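PDB 5FQ8: DUF5012 domain-containing protein from Bacteroides thetaiotaomicron, which is of unknown function but is probably a surface lipoprotein, built from an Ig-like domain followed by a BT_2262-like C-terminal domain. Local coordinates for residues L17-E23 with K79-R83; E28-F33 with V57-P62; V114-E120 with G138-R144; D162-T166 with T185-P189; T191-W196 with I208-Q212. All coordinates share one frame; numbering follows the deposited sequence.

Interaction 1 of 5, residues L17-E23 with K79-R83; sequences LEREGDE and KTFTR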
# COMPACT_ATOMS: atom_id res chain seq x y z
N LEU G 17 -39.74 19.26 28.60
CA LEU G 17 -41.17 19.38 28.88
C LEU G 17 -41.95 18.44 27.98
O LEU G 17 -41.84 18.52 26.76
CB LEU G 17 -41.65 20.82 28.71
CG LEU G 17 -43.10 21.08 29.11
CD1 LEU G 17 -43.33 20.68 30.53
CD2 LEU G 17 -43.44 22.54 28.93
N GLU G 18 -42.74 17.56 28.60
CA GLU G 18 -43.54 16.56 27.90
C GLU G 18 -45.01 16.78 28.21
O GLU G 18 -45.40 16.87 29.37
CB GLU G 18 -43.15 15.15 28.32
CG GLU G 18 -41.69 14.82 28.17
CD GLU G 18 -41.27 13.67 29.05
OE1 GLU G 18 -42.11 13.19 29.84
OE2 GLU G 18 -40.10 13.25 28.96
N ARG G 19 -45.83 16.84 27.17
CA ARG G 19 -47.27 16.92 27.34
C ARG G 19 -47.85 15.53 27.54
O ARG G 19 -47.54 14.61 26.77
CB ARG G 19 -47.92 17.58 26.13
CG ARG G 19 -49.43 17.57 26.22
CD ARG G 19 -50.08 18.07 24.95
NE ARG G 19 -49.74 17.22 23.82
CZ ARG G 19 -49.08 17.65 22.75
NH1 ARG G 19 -48.70 18.92 22.67
NH2 ARG G 19 -48.81 16.81 21.76
N GLU G 20 -48.70 15.38 28.55
CA GLU G 20 -49.45 14.15 28.79
C GLU G 20 -50.91 14.41 28.46
O GLU G 20 -51.57 15.21 29.12
CB GLU G 20 -49.31 13.67 30.23
CG GLU G 20 -47.94 13.20 30.66
CD GLU G 20 -47.91 12.86 32.13
OE1 GLU G 20 -48.96 13.01 32.79
OE2 GLU G 20 -46.84 12.43 32.63
N GLY G 21 -51.42 13.72 27.45
CA GLY G 21 -52.80 13.86 27.04
C GLY G 21 -52.90 14.43 25.64
O GLY G 21 -51.91 14.65 24.95
N ASP G 22 -54.14 14.68 25.24
CA ASP G 22 -54.38 15.16 23.89
C ASP G 22 -53.97 16.61 23.75
O ASP G 22 -53.95 17.38 24.72
CB ASP G 22 -55.86 15.02 23.53
CG ASP G 22 -56.38 13.65 23.80
OD1 ASP G 22 -55.61 12.70 23.61
OD2 ASP G 22 -57.54 13.54 24.22
N GLU G 23 -53.64 16.99 22.52
CA GLU G 23 -53.30 18.37 22.22
C GLU G 23 -54.55 19.22 22.05
O GLU G 23 -54.59 20.36 22.52
CB GLU G 23 -52.45 18.44 20.96
CG GLU G 23 -52.10 19.84 20.52
CD GLU G 23 -51.33 19.88 19.23
OE1 GLU G 23 -51.18 18.82 18.60
OE2 GLU G 23 -50.87 20.98 18.85
N LYS G 79 -38.89 25.93 27.36
CA LYS G 79 -39.55 25.05 26.41
C LYS G 79 -41.04 25.11 26.67
O LYS G 79 -41.48 25.28 27.81
CB LYS G 79 -39.04 23.61 26.50
CG LYS G 79 -37.53 23.47 26.35
CD LYS G 79 -37.15 22.42 25.32
CE LYS G 79 -37.89 21.11 25.57
NZ LYS G 79 -37.58 20.06 24.56
N THR G 80 -41.83 25.00 25.61
CA THR G 80 -43.26 25.24 25.72
C THR G 80 -44.03 24.30 24.82
O THR G 80 -43.49 23.76 23.85
CB THR G 80 -43.60 26.67 25.36
OG1 THR G 80 -44.94 26.94 25.75
CG2 THR G 80 -43.47 26.88 23.86
N PHE G 81 -45.31 24.10 25.15
CA PHE G 81 -46.25 23.41 24.28
C PHE G 81 -47.63 24.01 24.48
O PHE G 81 -47.92 24.61 25.51
CB PHE G 81 -46.24 21.88 24.50
CG PHE G 81 -46.79 21.43 25.83
CD1 PHE G 81 -48.15 21.25 26.01
CD2 PHE G 81 -45.94 21.09 26.86
CE1 PHE G 81 -48.65 20.81 27.22
CE2 PHE G 81 -46.44 20.64 28.06
CZ PHE G 81 -47.80 20.50 28.24
N THR G 82 -48.49 23.84 23.48
CA THR G 82 -49.84 24.40 23.50
C THR G 82 -50.89 23.31 23.59
O THR G 82 -50.75 22.25 22.99
CB THR G 82 -50.14 25.22 22.25
OG1 THR G 82 -48.98 25.97 21.87
CG2 THR G 82 -51.28 26.18 22.53
N ARG G 83 -51.96 23.60 24.33
CA ARG G 83 -53.13 22.75 24.37
C ARG G 83 -54.36 23.62 24.14
O ARG G 83 -54.54 24.63 24.82
CB ARG G 83 -53.24 22.02 25.71
CG ARG G 83 -54.31 20.96 25.74
CD ARG G 83 -54.30 20.29 27.08
NE ARG G 83 -53.41 19.14 27.11
CZ ARG G 83 -52.73 18.77 28.19
NH1 ARG G 83 -52.81 19.47 29.30
NH2 ARG G 83 -51.95 17.70 28.14

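Interaction 2 of 5, residues E28-F33 with V57-P62; sequences EKGQPF and VDVNTP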
# COMPACT_ATOMS: atom_id res chain seq x y z
N GLU G 28 -68.19 19.86 26.30
CA GLU G 28 -69.50 20.47 26.16
C GLU G 28 -69.70 21.54 27.23
O GLU G 28 -69.10 21.49 28.30
CB GLU G 28 -70.61 19.42 26.26
CG GLU G 28 -70.52 18.30 25.23
CD GLU G 28 -71.80 17.50 25.12
OE1 GLU G 28 -72.88 18.07 25.37
OE2 GLU G 28 -71.72 16.30 24.80
N LYS G 29 -70.55 22.51 26.91
CA LYS G 29 -70.80 23.61 27.84
C LYS G 29 -71.24 23.06 29.18
O LYS G 29 -72.22 22.32 29.26
CB LYS G 29 -71.85 24.55 27.27
CG LYS G 29 -72.18 25.73 28.17
CD LYS G 29 -73.31 26.57 27.58
CE LYS G 29 -73.67 27.76 28.45
NZ LYS G 29 -75.14 27.83 28.69
N GLY G 30 -70.51 23.42 30.22
CA GLY G 30 -70.78 22.97 31.56
C GLY G 30 -69.94 21.80 32.01
O GLY G 30 -69.88 21.52 33.21
N GLN G 31 -69.30 21.11 31.08
CA GLN G 31 -68.50 19.96 31.45
C GLN G 31 -67.15 20.42 31.95
O GLN G 31 -66.47 21.17 31.25
CB GLN G 31 -68.35 19.02 30.27
CG GLN G 31 -68.44 17.54 30.65
CD GLN G 31 -69.82 17.12 31.13
OE1 GLN G 31 -70.35 17.66 32.11
NE2 GLN G 31 -70.41 16.15 30.44
N PRO G 32 -66.73 20.03 33.16
CA PRO G 32 -65.48 20.56 33.71
C PRO G 32 -64.28 20.14 32.89
O PRO G 32 -64.27 19.09 32.25
CB PRO G 32 -65.43 19.96 35.12
CG PRO G 32 -66.84 19.65 35.44
CD PRO G 32 -67.47 19.24 34.15
N PHE G 33 -63.26 20.99 32.92
CA PHE G 33 -62.00 20.70 32.24
C PHE G 33 -60.98 20.20 33.25
O PHE G 33 -60.60 20.92 34.17
CB PHE G 33 -61.45 21.94 31.54
CG PHE G 33 -60.02 21.79 31.13
CD1 PHE G 33 -59.68 21.05 30.01
CD2 PHE G 33 -59.00 22.38 31.86
CE1 PHE G 33 -58.37 20.91 29.63
CE2 PHE G 33 -57.69 22.24 31.48
CZ PHE G 33 -57.37 21.51 30.36
N VAL G 57 -59.88 28.30 30.66
CA VAL G 57 -60.95 27.62 29.94
C VAL G 57 -62.25 27.95 30.65
O VAL G 57 -62.48 27.49 31.78
CB VAL G 57 -60.72 26.11 29.88
CG1 VAL G 57 -61.88 25.44 29.20
CG2 VAL G 57 -59.43 25.80 29.16
N ASP G 58 -63.09 28.73 29.99
CA ASP G 58 -64.41 29.08 30.53
C ASP G 58 -65.39 28.04 30.01
O ASP G 58 -65.90 28.16 28.89
CB ASP G 58 -64.80 30.49 30.12
CG ASP G 58 -66.05 30.95 30.80
OD1 ASP G 58 -66.55 30.24 31.68
OD2 ASP G 58 -66.52 32.05 30.45
N VAL G 59 -65.64 27.01 30.80
CA VAL G 59 -66.49 25.93 30.33
C VAL G 59 -67.94 26.38 30.17
O VAL G 59 -68.70 25.72 29.45
CB VAL G 59 -66.40 24.72 31.27
CG1 VAL G 59 -65.00 24.16 31.26
CG2 VAL G 59 -66.80 25.12 32.68
N ASN G 60 -68.33 27.48 30.80
CA ASN G 60 -69.70 27.96 30.73
C ASN G 60 -69.90 29.00 29.63
O ASN G 60 -70.95 29.65 29.60
CB ASN G 60 -70.13 28.55 32.07
CG ASN G 60 -70.35 27.49 33.12
OD1 ASN G 60 -69.57 27.37 34.07
ND2 ASN G 60 -71.41 26.71 32.97
N THR G 61 -68.92 29.18 28.75
CA THR G 61 -69.04 30.10 27.62
C THR G 61 -68.44 29.44 26.38
O THR G 61 -67.22 29.23 26.33
CB THR G 61 -68.32 31.42 27.89
OG1 THR G 61 -68.99 32.12 28.95
CG2 THR G 61 -68.32 32.28 26.65
N PRO G 62 -69.25 29.08 25.39
CA PRO G 62 -68.70 28.42 24.21
C PRO G 62 -67.64 29.27 23.52
O PRO G 62 -67.68 30.50 23.57
CB PRO G 62 -69.93 28.23 23.32
CG PRO G 62 -71.07 28.15 24.28
CD PRO G 62 -70.72 29.08 25.40

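Interaction 3 of 5, residues V114-E120 with G138-R144; sequences VAFSGYE and GGWYDQR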
# COMPACT_ATOMS: atom_id res chain seq x y z
N VAL G 114 -55.13 12.48 -5.64
CA VAL G 114 -54.27 11.73 -4.74
C VAL G 114 -55.06 11.39 -3.49
O VAL G 114 -55.80 12.22 -2.96
CB VAL G 114 -53.00 12.53 -4.38
CG1 VAL G 114 -53.40 13.89 -3.88
CG2 VAL G 114 -52.18 11.80 -3.33
N ALA G 115 -54.89 10.16 -3.01
CA ALA G 115 -55.64 9.67 -1.86
C ALA G 115 -54.96 10.08 -0.56
O ALA G 115 -53.73 9.95 -0.42
CB ALA G 115 -55.78 8.16 -1.92
N PHE G 116 -55.75 10.56 0.40
CA PHE G 116 -55.24 10.80 1.74
C PHE G 116 -56.31 10.40 2.75
O PHE G 116 -57.50 10.41 2.45
CB PHE G 116 -54.81 12.27 1.95
CG PHE G 116 -55.94 13.26 1.93
CD1 PHE G 116 -56.43 13.76 0.74
CD2 PHE G 116 -56.50 13.72 3.12
CE1 PHE G 116 -57.44 14.68 0.72
CE2 PHE G 116 -57.52 14.64 3.11
CZ PHE G 116 -57.99 15.12 1.91
N SER G 117 -55.85 10.05 3.95
CA SER G 117 -56.74 9.60 5.02
C SER G 117 -55.97 9.58 6.34
O SER G 117 -54.74 9.65 6.36
CB SER G 117 -57.30 8.21 4.71
OG SER G 117 -58.25 8.28 3.66
N GLY G 118 -56.73 9.50 7.43
CA GLY G 118 -56.16 9.35 8.75
C GLY G 118 -55.97 10.64 9.53
O GLY G 118 -55.62 10.58 10.71
N TYR G 119 -56.19 11.78 8.90
CA TYR G 119 -55.94 13.06 9.54
C TYR G 119 -57.12 13.50 10.39
O TYR G 119 -58.28 13.22 10.05
CB TYR G 119 -55.64 14.09 8.46
CG TYR G 119 -54.44 13.69 7.65
CD1 TYR G 119 -53.28 13.28 8.28
CD2 TYR G 119 -54.47 13.69 6.27
CE1 TYR G 119 -52.18 12.90 7.57
CE2 TYR G 119 -53.37 13.31 5.54
CZ TYR G 119 -52.22 12.92 6.20
OH TYR G 119 -51.10 12.53 5.49
N GLU G 120 -56.83 14.16 11.50
CA GLU G 120 -57.87 14.59 12.43
C GLU G 120 -58.18 16.07 12.23
O GLU G 120 -57.29 16.86 11.92
CB GLU G 120 -57.46 14.32 13.88
CG GLU G 120 -57.53 12.85 14.30
CD GLU G 120 -57.33 12.63 15.79
OE1 GLU G 120 -56.97 13.59 16.50
OE2 GLU G 120 -57.53 11.49 16.24
N GLY G 138 -59.56 19.01 5.36
CA GLY G 138 -59.19 17.73 5.92
C GLY G 138 -57.70 17.55 6.11
O GLY G 138 -57.23 16.41 6.18
N GLY G 139 -56.95 18.64 6.18
CA GLY G 139 -55.52 18.56 6.38
C GLY G 139 -54.73 18.25 5.13
O GLY G 139 -53.73 17.53 5.21
N TRP G 140 -55.16 18.76 3.97
CA TRP G 140 -54.39 18.52 2.75
C TRP G 140 -53.10 19.31 2.75
O TRP G 140 -52.12 18.89 2.12
CB TRP G 140 -55.22 18.85 1.51
CG TRP G 140 -54.41 18.96 0.26
CD1 TRP G 140 -54.17 20.09 -0.46
CD2 TRP G 140 -53.71 17.91 -0.40
NE1 TRP G 140 -53.38 19.80 -1.54
CE2 TRP G 140 -53.08 18.47 -1.53
CE3 TRP G 140 -53.56 16.54 -0.16
CZ2 TRP G 140 -52.31 17.71 -2.41
CZ3 TRP G 140 -52.79 15.79 -1.04
CH2 TRP G 140 -52.17 16.38 -2.14
N TYR G 141 -53.07 20.45 3.43
CA TYR G 141 -51.85 21.21 3.62
C TYR G 141 -51.37 21.20 5.06
O TYR G 141 -50.17 21.10 5.30
CB TYR G 141 -52.05 22.66 3.16
CG TYR G 141 -52.37 22.82 1.70
CD1 TYR G 141 -51.57 22.25 0.72
CD2 TYR G 141 -53.47 23.56 1.29
CE1 TYR G 141 -51.86 22.41 -0.62
CE2 TYR G 141 -53.76 23.72 -0.04
CZ TYR G 141 -52.96 23.14 -0.99
OH TYR G 141 -53.26 23.31 -2.33
N ASP G 142 -52.30 21.29 6.01
CA ASP G 142 -51.96 21.37 7.43
C ASP G 142 -51.04 20.23 7.84
O ASP G 142 -49.89 20.45 8.23
CB ASP G 142 -53.25 21.37 8.26
CG ASP G 142 -53.01 21.67 9.73
OD1 ASP G 142 -51.88 22.04 10.09
OD2 ASP G 142 -53.96 21.55 10.51
N GLN G 143 -51.54 19.00 7.76
CA GLN G 143 -50.81 17.84 8.26
C GLN G 143 -50.54 16.80 7.18
O GLN G 143 -50.07 15.71 7.49
CB GLN G 143 -51.59 17.22 9.41
CG GLN G 143 -53.03 16.99 9.05
CD GLN G 143 -53.95 17.24 10.21
OE1 GLN G 143 -53.76 16.70 11.30
NE2 GLN G 143 -54.96 18.08 10.00
N ARG G 144 -50.83 17.11 5.92
CA ARG G 144 -50.45 16.21 4.83
C ARG G 144 -49.01 16.45 4.43
O ARG G 144 -48.16 15.56 4.54
CB ARG G 144 -51.38 16.40 3.64
CG ARG G 144 -51.95 15.12 3.10
CD ARG G 144 -50.86 14.08 2.91
NE ARG G 144 -50.36 14.05 1.54
CZ ARG G 144 -50.56 13.04 0.70
NH1 ARG G 144 -51.24 11.98 1.09
NH2 ARG G 144 -50.06 13.08 -0.53

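Interaction 4 of 5, residues D162-T166 with T185-P189; sequences DNTIT and TLLDP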
# COMPACT_ATOMS: atom_id res chain seq x y z
N ASP G 162 -82.47 20.24 5.76
CA ASP G 162 -82.12 19.30 4.71
C ASP G 162 -80.89 18.48 5.07
O ASP G 162 -80.59 17.50 4.38
CB ASP G 162 -81.88 20.09 3.41
CG ASP G 162 -81.70 19.20 2.20
OD1 ASP G 162 -82.04 18.00 2.27
OD2 ASP G 162 -81.23 19.71 1.16
N ASN G 163 -80.19 18.85 6.14
CA ASN G 163 -78.91 18.30 6.56
C ASN G 163 -77.81 18.54 5.54
O ASN G 163 -76.73 17.96 5.65
CB ASN G 163 -79.02 16.81 6.90
CG ASN G 163 -79.83 16.58 8.15
OD1 ASN G 163 -79.96 17.48 8.98
ND2 ASN G 163 -80.40 15.40 8.28
N THR G 164 -78.07 19.38 4.54
CA THR G 164 -76.98 20.00 3.81
C THR G 164 -76.32 21.04 4.70
O THR G 164 -76.87 21.45 5.73
CB THR G 164 -77.48 20.68 2.54
OG1 THR G 164 -78.37 21.75 2.90
CG2 THR G 164 -78.20 19.69 1.66
N ILE G 165 -75.14 21.49 4.30
CA ILE G 165 -74.39 22.43 5.11
C ILE G 165 -74.05 23.65 4.27
O ILE G 165 -73.54 23.53 3.15
CB ILE G 165 -73.13 21.78 5.73
CG1 ILE G 165 -73.17 22.01 7.22
CG2 ILE G 165 -71.84 22.32 5.17
CD1 ILE G 165 -73.64 23.39 7.54
N THR G 166 -74.40 24.83 4.79
CA THR G 166 -74.17 26.08 4.09
C THR G 166 -73.00 26.80 4.72
O THR G 166 -73.04 27.09 5.92
CB THR G 166 -75.41 26.96 4.15
OG1 THR G 166 -76.49 26.32 3.47
CG2 THR G 166 -75.11 28.31 3.50
N THR G 185 -72.55 18.71 -0.25
CA THR G 185 -72.42 18.72 1.21
C THR G 185 -73.71 18.25 1.84
O THR G 185 -74.78 18.81 1.56
CB THR G 185 -72.07 20.12 1.73
OG1 THR G 185 -73.25 20.94 1.70
CG2 THR G 185 -71.00 20.76 0.87
N LEU G 186 -73.62 17.23 2.69
CA LEU G 186 -74.76 16.77 3.47
C LEU G 186 -74.27 15.82 4.55
O LEU G 186 -73.15 15.32 4.49
CB LEU G 186 -75.84 16.11 2.59
CG LEU G 186 -75.46 15.01 1.60
CD1 LEU G 186 -76.28 13.75 1.86
CD2 LEU G 186 -75.66 15.50 0.17
N LEU G 187 -75.13 15.58 5.53
CA LEU G 187 -74.80 14.80 6.72
C LEU G 187 -75.75 13.61 6.84
O LEU G 187 -76.97 13.79 6.80
CB LEU G 187 -74.88 15.67 7.97
CG LEU G 187 -75.21 15.03 9.33
CD1 LEU G 187 -74.08 14.15 9.84
CD2 LEU G 187 -75.55 16.11 10.35
N ASP G 188 -75.18 12.41 7.01
CA ASP G 188 -75.97 11.22 7.27
C ASP G 188 -76.11 11.03 8.78
O ASP G 188 -75.18 10.53 9.42
CB ASP G 188 -75.35 9.98 6.63
CG ASP G 188 -76.23 8.74 6.76
OD1 ASP G 188 -77.46 8.89 6.90
OD2 ASP G 188 -75.69 7.61 6.74
N PRO G 189 -77.25 11.41 9.37
CA PRO G 189 -77.35 11.42 10.83
C PRO G 189 -77.40 10.03 11.44
O PRO G 189 -78.16 9.80 12.38
CB PRO G 189 -78.65 12.19 11.09
CG PRO G 189 -79.03 12.81 9.78
CD PRO G 189 -78.48 11.89 8.74

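Interaction 5 of 5, residues T191-W196 with I208-Q212; sequences TGTLKW and IIVKQ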
# COMPACT_ATOMS: atom_id res chain seq x y z
N THR G 191 -74.36 7.79 10.38
CA THR G 191 -73.11 7.17 9.94
C THR G 191 -72.05 7.06 11.05
O THR G 191 -71.52 5.97 11.25
CB THR G 191 -72.51 7.89 8.71
OG1 THR G 191 -73.09 9.19 8.59
CG2 THR G 191 -72.73 7.09 7.44
N GLY G 192 -71.71 8.14 11.78
CA GLY G 192 -72.14 9.51 11.54
C GLY G 192 -71.03 10.29 10.87
O GLY G 192 -70.04 10.65 11.51
N THR G 193 -71.19 10.55 9.57
CA THR G 193 -70.19 11.22 8.75
C THR G 193 -70.79 12.45 8.09
O THR G 193 -72.01 12.55 7.91
CB THR G 193 -69.65 10.30 7.66
OG1 THR G 193 -70.71 9.96 6.76
CG2 THR G 193 -69.09 9.03 8.25
N LEU G 194 -69.92 13.38 7.72
CA LEU G 194 -70.31 14.53 6.91
C LEU G 194 -69.45 14.57 5.66
O LEU G 194 -68.24 14.38 5.73
CB LEU G 194 -70.20 15.84 7.69
CG LEU G 194 -71.11 16.96 7.20
CD1 LEU G 194 -71.48 17.89 8.33
CD2 LEU G 194 -70.45 17.76 6.11
N LYS G 195 -70.10 14.79 4.52
CA LYS G 195 -69.43 14.87 3.23
C LYS G 195 -69.33 16.32 2.80
O LYS G 195 -70.22 17.12 3.07
CB LYS G 195 -70.20 14.08 2.16
CG LYS G 195 -71.62 14.59 1.92
CD LYS G 195 -72.09 14.50 0.47
CE LYS G 195 -72.34 13.08 0.02
NZ LYS G 195 -71.13 12.48 -0.59
N TRP G 196 -68.24 16.65 2.11
CA TRP G 196 -68.20 17.90 1.37
C TRP G 196 -67.11 17.81 0.32
O TRP G 196 -66.14 17.07 0.48
CB TRP G 196 -68.00 19.11 2.29
CG TRP G 196 -66.68 19.20 3.03
CD1 TRP G 196 -65.46 19.52 2.51
CD2 TRP G 196 -66.48 19.02 4.44
NE1 TRP G 196 -64.52 19.52 3.50
CE2 TRP G 196 -65.11 19.21 4.69
CE3 TRP G 196 -67.32 18.69 5.50
CZ2 TRP G 196 -64.56 19.09 5.97
CZ3 TRP G 196 -66.77 18.56 6.76
CH2 TRP G 196 -65.41 18.76 6.99
N ILE G 208 -63.53 15.33 0.41
CA ILE G 208 -63.21 14.70 1.67
C ILE G 208 -64.47 14.34 2.45
O ILE G 208 -65.58 14.76 2.09
CB ILE G 208 -62.27 15.59 2.51
CG1 ILE G 208 -63.07 16.63 3.29
CG2 ILE G 208 -61.27 16.30 1.62
CD1 ILE G 208 -62.19 17.51 4.10
N ILE G 209 -64.29 13.56 3.51
CA ILE G 209 -65.40 13.11 4.34
C ILE G 209 -64.81 12.73 5.69
O ILE G 209 -63.69 12.22 5.77
CB ILE G 209 -66.15 11.95 3.66
CG1 ILE G 209 -67.48 11.68 4.35
CG2 ILE G 209 -65.29 10.70 3.63
CD1 ILE G 209 -68.44 10.87 3.51
N VAL G 210 -65.56 13.01 6.76
CA VAL G 210 -65.02 12.91 8.11
C VAL G 210 -65.91 12.04 8.98
O VAL G 210 -67.13 11.96 8.79
CB VAL G 210 -64.84 14.30 8.75
CG1 VAL G 210 -64.05 15.20 7.82
CG2 VAL G 210 -66.19 14.92 9.07
N LYS G 211 -65.28 11.40 9.97
CA LYS G 211 -65.95 10.51 10.91
C LYS G 211 -65.15 10.49 12.21
O LYS G 211 -63.93 10.68 12.20
CB LYS G 211 -66.07 9.08 10.35
CG LYS G 211 -66.51 8.04 11.37
CD LYS G 211 -66.36 6.63 10.84
CE LYS G 211 -67.43 6.35 9.82
NZ LYS G 211 -68.76 6.71 10.36
N GLN G 212 -65.85 10.27 13.32
CA GLN G 212 -65.19 10.17 14.61
C GLN G 212 -64.50 8.83 14.82
O GLN G 212 -64.19 8.12 13.86
CB GLN G 212 -66.20 10.40 15.72
CG GLN G 212 -66.17 11.81 16.25
CD GLN G 212 -67.51 12.26 16.77
OE1 GLN G 212 -68.54 11.74 16.37
NE2 GLN G 212 -67.50 13.23 17.67
OXT GLN G 212 -64.22 8.45 15.95

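Interaction 1 of 5, residues L17-E23 with K79-R83
R19 lays its CB over the face of the F81 ring, 3.5 Å from the centroid and only 14° off the ring normal, a CH-pi contact. L17 comes to the same ring differently: its CG meets CE2 of F81 at 3.5 Å, near the ring plane, so the leucine fills the edge while the arginine stem lies over a face. Both residues hold CG anti to the backbone N (chi1 -175° in L17), which sends their side chains across to the 79-83 strand. Farther along, R83 reaches over to the turn that follows R19. Its NE donates to D22 O at 3.0 Å, nearly in line with the carbonyl and close to the guanidinium plane, while its CG lies 3.3 Å from E23 O. E35 holds the other end of R83 in a salt bridge through NH1, and Y69 stacks on F81. Strands 17-19 and 79-83 belong to two different sheets; their axes are 7.4 Å apart and run nearly parallel, at 12°. After the turn the chain crosses to the second sheet, where E23 bonds to T84, a strand switch that recalls the first strand of Ig-like sandwiches. The chemistry is thus split: apolar packing joins the sheets at L17 and F81, and R83, probably balanced by E35 against nearby R19, ties down the crossing chain through a main-chain carbonyl.

Interaction 2 of 5, residues E28-F33 with V57-P62
CG of K29, anti to the backbone N (chi1 -180°), and a chain extended as far as CE carry K29 alongside the 57-62 loop until CE is 3.5 Å from N60 O. V59 turns CG1 anti to its own carbonyl carbon, toward the opposite loop, where CG1 approaches Q31 O at 3.3 Å and F33 CB at 4.2 Å. F33 in turn sets its CB 4.2 Å from V57 CG1, with V57 CG2 over one face of its ring; L67 and V85 also pack against F33. One backbone bond pins the loops together: G30 N donates to V59 O at 3.0 Å, from above the carbonyl plane. Across the way D58 steadies its own turn, OD2 accepting from T61 OG1 at 2.9 Å. Two beta turns therefore meet here, a type II turn over E28-Q31 with glycine at its third position and a type I turn over D58-T61, both in strand-connecting loops at one end of the Ig-like domain.

Interaction 3 of 5, residues V114-E120 with G138-R144
Y119 and R144 cross at a slant, the tyrosine ring and the guanidinium almost perpendicular at 83°. The aliphatic part of R144 does most of the touching, its CG 3.4 Å from Y119 CE2, while the hydroxyl lies at the guanidinium edge. Q143 slides past the ring in the opposite direction, its CG 3.8 Å from Y119 CD1 and its amide plane roughly parallel to the ring, and its NE2 makes a weak bond to E120 O (3.3 Å). Backbone atoms lie over both faces: Q143 C toward the rim of one, and S117 O over the centre of the other. CG of Y119 stands anti to its carbonyl carbon (chi1 -60°), which carries the ring into this slot. A leucine in place of Y119 would probably open a gap beside the stem of R144 and the CG of Q143. Beyond R144, whose guanidinium has W140 CZ3 over one face, the indole of W140 takes V114 CG1 at its CH2 and CZ3 atoms. F116 meets W140 obliquely, with ring centres 5.9 Å apart and planes at 45°. F116 also packs on V102 and I208, while W140 meets R108 and F206, so this part of the loop between strands 130-133 and 154-159 lies against strands 106-110, 115-116 and 204-211. V114 and Y141 also pack against another protein chain of the assembly.

Interaction 4 of 5, residues D162-T166 with T185-P189
T185 swings its hydroxyl between its backbone N and carbonyl carbon (chi1 76°), and from there OG1 donates to I165 O at 3.0 Å, in the carbonyl plane and on a lone pair. I165 crosses T185 at about a right angle, bringing CG2 to 4.0 Å from OG1, while the end of the isoleucine leads off toward F157. T164 has a similar rotamer, but its OG1 is taken by N160; CB and CG2 are what face strand 181-188, at 3.4 and 3.5 Å from T185 O. Strand 165-171 is hairpinned to 154-159 and strand 181-188 to 193-200, and each is the last strand of its branch of the C-terminal sheet. Their meeting here brings two edges of the curled sheet together, consistent with a barrel-like closure. N163, with positive phi at the hairpin turn, offers its carbonyl to L187 N in a weak bond of 2.9 Å, bent to 130°. L186 and L187 each place CB 3.7 Å from N163 O, then part: L186 goes to K195 on the next strand, whereas L187, with CG anti to its backbone N (chi1 152°), turns to L159, L194 and the P94-L95 loop. Past them, P189 lies beside the N163 side chain, whose CB is 3.7 Å from L187 O.

Interaction 5 of 5, residues T191-W196 with I208-Q212
W196 meets I208 and V210 along the length of its indole. Its CB first packs against T185 CG2 of the preceding strand. CG sits between the backbone N and the carbonyl carbon (chi1 65°), which swings the ring back over the 208-212 segment. CD1 then lies 3.8 Å from I208 CG1, the atom that rides over one face toward the rim. NE1 has its polar partner in F136 O, while I208 CD1 comes obliquely past it, and CE2 and CZ2 are each 3.4 Å from that same methyl. At the far corner CH2 touches V210 CG1 at 3.9 Å. Replacing W196 by alanine is likely to open a gap beside I208 and V210 and to leave F136 O without its indole donor. The two segments belong to the antiparallel hairpin of strands 193-200 and 204-211, in which 193-196 and 209-211 run at 167°. L194 and V210 form a hydrogen-bonded pair, with V210 N to L194 O at 3.2 Å, and K195 with I209 is a non-hydrogen-bonded one; W196 N reaches I208 O almost straight, at 177°. On the face opposite V210, I209 CD1 rests 3.9 Å from K195 CB. At the hairpin's open end T191 forms an ST turn, its OG1 accepting from T193 N. K211 bends over T193 CG2, carrying NZ to a weak bond with T191 O.

Interactions 1 and 2 fall in the Ig-like domain, with interaction 2 between the two segments of interaction 1 along the chain and their centres about 20 Å apart. Interactions 3, 4 and 5 follow in series in the C-terminal domain and share its curled antiparallel sheet. Interactions 4 and 5 are about 10 Å apart between centres and touch directly, since strands 181-188 and 193-200 are neighbours, with L186 and K195 on the seam. Interaction 3, its centre about 14 Å from that of interaction 5, touches it through I208, which packs on F116 and G138. Interactions 1 and 4 lie farthest apart, centres about 35 Å, consistent with two domains that each hold their own core.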